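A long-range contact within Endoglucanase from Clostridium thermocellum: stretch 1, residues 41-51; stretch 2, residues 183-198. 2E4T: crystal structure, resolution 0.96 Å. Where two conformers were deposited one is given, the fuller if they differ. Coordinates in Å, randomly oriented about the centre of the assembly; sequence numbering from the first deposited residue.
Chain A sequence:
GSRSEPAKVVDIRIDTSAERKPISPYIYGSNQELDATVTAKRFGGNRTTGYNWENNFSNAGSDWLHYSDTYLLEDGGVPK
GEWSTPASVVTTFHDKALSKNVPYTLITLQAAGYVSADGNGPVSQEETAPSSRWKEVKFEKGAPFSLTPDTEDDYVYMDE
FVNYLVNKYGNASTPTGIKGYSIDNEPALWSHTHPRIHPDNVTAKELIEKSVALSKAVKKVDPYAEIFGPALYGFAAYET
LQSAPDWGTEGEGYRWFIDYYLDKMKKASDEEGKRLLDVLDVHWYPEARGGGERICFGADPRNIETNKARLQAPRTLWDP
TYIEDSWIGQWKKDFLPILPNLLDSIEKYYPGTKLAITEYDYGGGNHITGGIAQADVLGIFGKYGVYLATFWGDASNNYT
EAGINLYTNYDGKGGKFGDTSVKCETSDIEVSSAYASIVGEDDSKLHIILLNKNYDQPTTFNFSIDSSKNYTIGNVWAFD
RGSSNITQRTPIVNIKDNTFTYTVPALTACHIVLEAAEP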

# COMPACT_ATOMS: atom_id res chain seq x y z
N LYS A 41 -3.97 -6.23 -5.29
CA LYS A 41 -4.47 -6.92 -4.11
C LYS A 41 -3.29 -7.50 -3.35
O LYS A 41 -2.47 -8.22 -3.93
CB LYS A 41 -5.45 -8.05 -4.49
CG LYS A 41 -6.82 -7.57 -4.88
CD LYS A 41 -7.57 -6.77 -3.80
CE LYS A 41 -7.71 -7.45 -2.46
NZ LYS A 41 -8.56 -8.69 -2.51
N ARG A 42 -3.25 -7.20 -2.04
CA ARG A 42 -2.24 -7.76 -1.15
C ARG A 42 -2.87 -8.76 -0.19
O ARG A 42 -3.86 -8.44 0.47
CB ARG A 42 -1.60 -6.62 -0.32
CG ARG A 42 -0.68 -7.14 0.80
CD ARG A 42 0.05 -5.97 1.42
NE ARG A 42 0.94 -6.31 2.52
CZ ARG A 42 0.66 -6.17 3.81
NH1 ARG A 42 -0.56 -5.91 4.24
NH2 ARG A 42 1.71 -6.30 4.66
N PHE A 43 -2.24 -9.96 -0.16
CA PHE A 43 -2.50 -10.97 0.86
C PHE A 43 -1.42 -10.78 1.93
O PHE A 43 -0.26 -11.12 1.68
CB PHE A 43 -2.40 -12.36 0.21
CG PHE A 43 -2.47 -13.51 1.18
CD1 PHE A 43 -3.71 -13.89 1.74
CD2 PHE A 43 -1.33 -14.24 1.51
CE1 PHE A 43 -3.79 -14.96 2.63
CE2 PHE A 43 -1.43 -15.37 2.38
CZ PHE A 43 -2.65 -15.70 2.92
N GLY A 44 -1.78 -10.10 3.03
CA GLY A 44 -0.77 -9.71 3.99
C GLY A 44 -1.41 -9.39 5.31
O GLY A 44 -2.60 -9.61 5.53
N GLY A 45 -0.60 -8.83 6.23
CA GLY A 45 -1.05 -8.53 7.55
C GLY A 45 -0.84 -9.69 8.53
O GLY A 45 -0.24 -10.73 8.18
N ASN A 46 -1.30 -9.49 9.76
CA ASN A 46 -0.87 -10.36 10.87
C ASN A 46 -1.16 -11.84 10.60
O ASN A 46 -0.32 -12.70 10.97
CB ASN A 46 -1.60 -9.96 12.15
CG ASN A 46 -1.14 -8.63 12.67
OD1 ASN A 46 -0.08 -8.10 12.24
ND2 ASN A 46 -1.87 -8.08 13.66
N ARG A 47 -2.30 -12.18 10.00
CA ARG A 47 -2.65 -13.59 9.84
C ARG A 47 -1.71 -14.29 8.88
O ARG A 47 -1.70 -15.56 8.86
CB ARG A 47 -4.07 -13.75 9.34
CG ARG A 47 -5.11 -13.85 10.43
CD ARG A 47 -5.10 -15.26 11.02
NE ARG A 47 -6.12 -15.37 12.06
CZ ARG A 47 -6.54 -16.56 12.50
NH1 ARG A 47 -5.98 -17.70 12.07
NH2 ARG A 47 -7.52 -16.62 13.43
N THR A 48 -0.97 -13.58 8.04
CA THR A 48 -0.17 -14.24 7.04
C THR A 48 1.19 -14.75 7.57
O THR A 48 1.79 -15.61 6.93
CB THR A 48 0.02 -13.38 5.78
OG1 THR A 48 0.79 -12.23 6.07
CG2 THR A 48 -1.34 -13.02 5.18
N THR A 49 1.62 -14.30 8.75
CA THR A 49 2.93 -14.72 9.25
C THR A 49 3.02 -16.23 9.48
O THR A 49 4.01 -16.87 9.16
CB THR A 49 3.25 -13.93 10.54
OG1 THR A 49 3.40 -12.56 10.20
CG2 THR A 49 4.51 -14.49 11.23
N GLY A 50 1.94 -16.78 10.09
CA GLY A 50 1.93 -18.19 10.45
C GLY A 50 1.11 -19.07 9.51
O GLY A 50 0.79 -20.21 9.84
N TYR A 51 0.74 -18.53 8.34
CA TYR A 51 -0.01 -19.29 7.35
C TYR A 51 0.84 -20.42 6.77
O TYR A 51 1.96 -20.19 6.31
CB TYR A 51 -0.44 -18.33 6.21
CG TYR A 51 -1.03 -19.07 5.01
CD1 TYR A 51 -2.29 -19.67 5.09
CD2 TYR A 51 -0.30 -19.19 3.83
CE1 TYR A 51 -2.82 -20.35 4.01
CE2 TYR A 51 -0.82 -19.89 2.74
CZ TYR A 51 -2.06 -20.50 2.84
OH TYR A 51 -2.53 -21.21 1.76
N ILE A 183 8.30 -10.33 2.17
CA ILE A 183 9.06 -11.00 3.23
C ILE A 183 8.24 -10.83 4.56
O ILE A 183 8.51 -9.96 5.38
CB ILE A 183 10.46 -10.45 3.34
CG1 ILE A 183 11.20 -10.53 1.99
CG2 ILE A 183 11.25 -11.29 4.36
CD1 ILE A 183 12.39 -9.70 1.85
N ASP A 184 7.21 -11.65 4.69
CA ASP A 184 6.41 -11.63 5.93
C ASP A 184 5.76 -10.25 6.14
O ASP A 184 5.42 -9.56 5.15
CB ASP A 184 7.26 -12.16 7.11
CG ASP A 184 6.48 -12.85 8.20
OD1 ASP A 184 5.74 -12.14 8.93
OD2 ASP A 184 6.62 -14.10 8.34
N ASN A 185 5.53 -9.92 7.40
CA ASN A 185 4.72 -8.78 7.77
C ASN A 185 5.24 -8.27 9.12
O ASN A 185 5.35 -9.03 10.07
CB ASN A 185 3.26 -9.25 7.98
CG ASN A 185 2.34 -8.08 8.30
OD1 ASN A 185 2.14 -7.17 7.44
ND2 ASN A 185 1.84 -8.03 9.53
N GLU A 186 5.55 -6.97 9.19
CA GLU A 186 5.82 -6.28 10.46
C GLU A 186 6.78 -7.08 11.34
O GLU A 186 6.48 -7.41 12.50
CB GLU A 186 4.52 -5.92 11.20
CG GLU A 186 3.67 -4.98 10.33
CD GLU A 186 2.48 -4.40 11.01
OE1 GLU A 186 2.12 -4.81 12.16
OE2 GLU A 186 1.84 -3.50 10.38
N PRO A 187 8.02 -7.28 10.88
CA PRO A 187 8.97 -8.11 11.65
C PRO A 187 9.30 -7.51 13.01
O PRO A 187 9.55 -8.29 13.97
CB PRO A 187 10.20 -8.18 10.73
CG PRO A 187 10.07 -6.95 9.84
CD PRO A 187 8.57 -6.86 9.58
N ALA A 188 9.37 -6.18 13.14
CA ALA A 188 9.66 -5.60 14.43
C ALA A 188 8.53 -5.80 15.43
O ALA A 188 8.74 -5.57 16.64
CB ALA A 188 10.06 -4.13 14.33
N LEU A 189 7.36 -6.22 14.95
CA LEU A 189 6.24 -6.60 15.85
C LEU A 189 6.12 -8.13 15.97
O LEU A 189 5.22 -8.57 16.70
CB LEU A 189 4.93 -5.97 15.43
CG LEU A 189 4.93 -4.43 15.52
CD1 LEU A 189 3.53 -3.91 15.22
CD2 LEU A 189 5.42 -3.90 16.86
N TRP A 190 6.99 -8.94 15.37
CA TRP A 190 6.85 -10.39 15.53
C TRP A 190 6.76 -10.77 17.01
O TRP A 190 5.95 -11.63 17.39
CB TRP A 190 8.01 -11.13 14.88
CG TRP A 190 7.99 -11.21 13.40
CD1 TRP A 190 6.91 -11.10 12.56
CD2 TRP A 190 9.11 -11.54 12.57
NE1 TRP A 190 7.29 -11.30 11.24
CE2 TRP A 190 8.64 -11.59 11.22
CE3 TRP A 190 10.46 -11.77 12.83
CZ2 TRP A 190 9.51 -11.89 10.15
CZ3 TRP A 190 11.32 -12.07 11.77
CH2 TRP A 190 10.84 -12.13 10.45
N SER A 191 7.65 -10.20 17.84
CA SER A 191 7.67 -10.63 19.24
C SER A 191 6.45 -10.14 20.05
O SER A 191 6.25 -10.64 21.17
CB SER A 191 8.95 -10.12 19.89
OG SER A 191 8.98 -8.68 19.79
N HIS A 192 5.68 -9.19 19.50
CA HIS A 192 4.47 -8.70 20.12
C HIS A 192 3.22 -9.40 19.56
O HIS A 192 2.33 -9.85 20.33
CB HIS A 192 4.38 -7.17 19.89
CG HIS A 192 3.20 -6.61 20.50
ND1 HIS A 192 2.04 -6.19 19.86
CD2 HIS A 192 3.01 -6.36 21.81
CE1 HIS A 192 1.19 -5.70 20.77
NE2 HIS A 192 1.76 -5.80 21.96
N THR A 193 3.11 -9.46 18.23
CA THR A 193 1.94 -10.05 17.58
C THR A 193 1.99 -11.58 17.60
O THR A 193 0.96 -12.24 17.74
CB THR A 193 1.87 -9.53 16.14
OG1 THR A 193 1.82 -8.09 16.23
CG2 THR A 193 0.69 -10.08 15.39
N HIS A 194 3.19 -12.13 17.37
CA HIS A 194 3.37 -13.57 17.20
C HIS A 194 4.44 -14.14 18.17
O HIS A 194 5.36 -14.85 17.74
CB HIS A 194 3.73 -13.90 15.77
CG HIS A 194 2.63 -13.61 14.82
ND1 HIS A 194 1.47 -14.37 14.79
CD2 HIS A 194 2.53 -12.67 13.84
CE1 HIS A 194 0.71 -13.86 13.82
NE2 HIS A 194 1.32 -12.84 13.23
N PRO A 195 4.29 -13.88 19.48
CA PRO A 195 5.32 -14.34 20.42
C PRO A 195 5.46 -15.88 20.48
O PRO A 195 6.50 -16.36 20.94
CB PRO A 195 4.83 -13.77 21.77
CG PRO A 195 3.32 -13.71 21.60
CD PRO A 195 3.16 -13.20 20.16
N ARG A 196 4.41 -16.62 20.11
CA ARG A 196 4.49 -18.08 20.14
C ARG A 196 5.25 -18.63 18.94
O ARG A 196 5.62 -19.83 18.96
CB ARG A 196 3.10 -18.73 20.21
CG ARG A 196 2.09 -18.24 21.17
CD ARG A 196 2.16 -18.71 22.64
NE ARG A 196 1.57 -17.98 23.65
CZ ARG A 196 2.11 -17.04 24.37
NH1 ARG A 196 3.32 -16.46 24.25
NH2 ARG A 196 1.26 -16.57 25.23
N ILE A 197 5.48 -17.79 17.92
CA ILE A 197 6.36 -18.14 16.79
C ILE A 197 7.76 -17.60 17.00
O ILE A 197 8.76 -18.30 16.75
CB ILE A 197 5.76 -17.57 15.47
CG1 ILE A 197 4.43 -18.21 15.16
CG2 ILE A 197 6.79 -17.78 14.31
CD1 ILE A 197 3.73 -17.69 13.92
N HIS A 198 7.86 -16.33 17.45
CA HIS A 198 9.12 -15.60 17.44
C HIS A 198 9.19 -14.75 18.69
O HIS A 198 9.02 -13.52 18.66
CB HIS A 198 9.18 -14.72 16.19
CG HIS A 198 10.52 -14.13 15.90
ND1 HIS A 198 11.14 -13.17 16.68
CD2 HIS A 198 11.36 -14.39 14.88
CE1 HIS A 198 12.33 -12.88 16.16
NE2 HIS A 198 12.47 -13.61 15.05
O HOH W 1 2.07 -7.21 13.62
O HOH W 2 2.46 -10.25 11.38

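The first stretch leaves a strand at Phe43, passes through two glycines and coils through Asn46 to Thr49 with helical backbone angles, closing with a type I turn from Thr48 to Tyr51. The second runs as loop from Asp184, forms a short helix at Trp190 to Thr193, and leaves helical angles at His194. No backbone-to-backbone hydrogen bond joins them; the chains approach most closely at two places, with CA of Gly45 5.8 Å from CA of Asn185 and CA of Thr49 5.7 Å from CA of Asp184. The glycines have local reasons to be glycine. At Gly45, phi/psi of 90/-177 would jam a CB against the preceding carbonyl oxygen, whereas a CB on Gly44 would run into the guanidinium of Arg42. At Gly50 a CB would point toward the second stretch and sit tightly, 3.2 Å from CD1 of Ile197; as built, Gly50 CA packs 3.9 Å from that same Ile197 CD1.

With the backbones apart, side chains supply the direct hydrogen bonds. Arg42, extended with chi1 to chi3 all t, reaches Asn185, its NH2 donating to OD1 at 2.9 Å near the guanidinium plane. Thr49 and Asn185 lose the most surface to the contact. Thr49 OG1 donates to Asp184 OD1 at 2.7 Å, and that acceptor is already held in place within its own stretch: Trp190 NE1 donates to Asp184 OD1 at 2.9 Å, and the backbone N of Asn185 donates to Asp184 OD1 at 2.7 Å. One carboxylate oxygen thus gathers three donors, a buried charge well supplied with protons.

His194 serves the contact twice. At its ring edge, NE2 donates to the carbonyl O of Asn46 at 2.8 Å, tying a side chain to the backbone of the coil. Over one face lies the methyl of Thr49, with CG2 4.1 Å from the centroid of the His194 ring in a CH-pi contact. Thr49 therefore uses its hydroxyl on Asp184 and its methyl on the imidazole, a neat economy for a small residue with chi1 at m.

Asn46 packs its CG 3.6 Å from CG2 of Thr193, and water extends its reach. Water 1 donates to Asn46 OD1 at 2.7 Å and hydrogen-bonds to Thr193 OG1 at 2.8 Å. Water 2 donates to Thr49 OG1 at 2.8 Å and accepts from Asn185 ND2 at 3.0 Å, bridging the two most covered residues. The rule to read here is precise polar pairing, backed by glycines where backbone and neighbours leave little room.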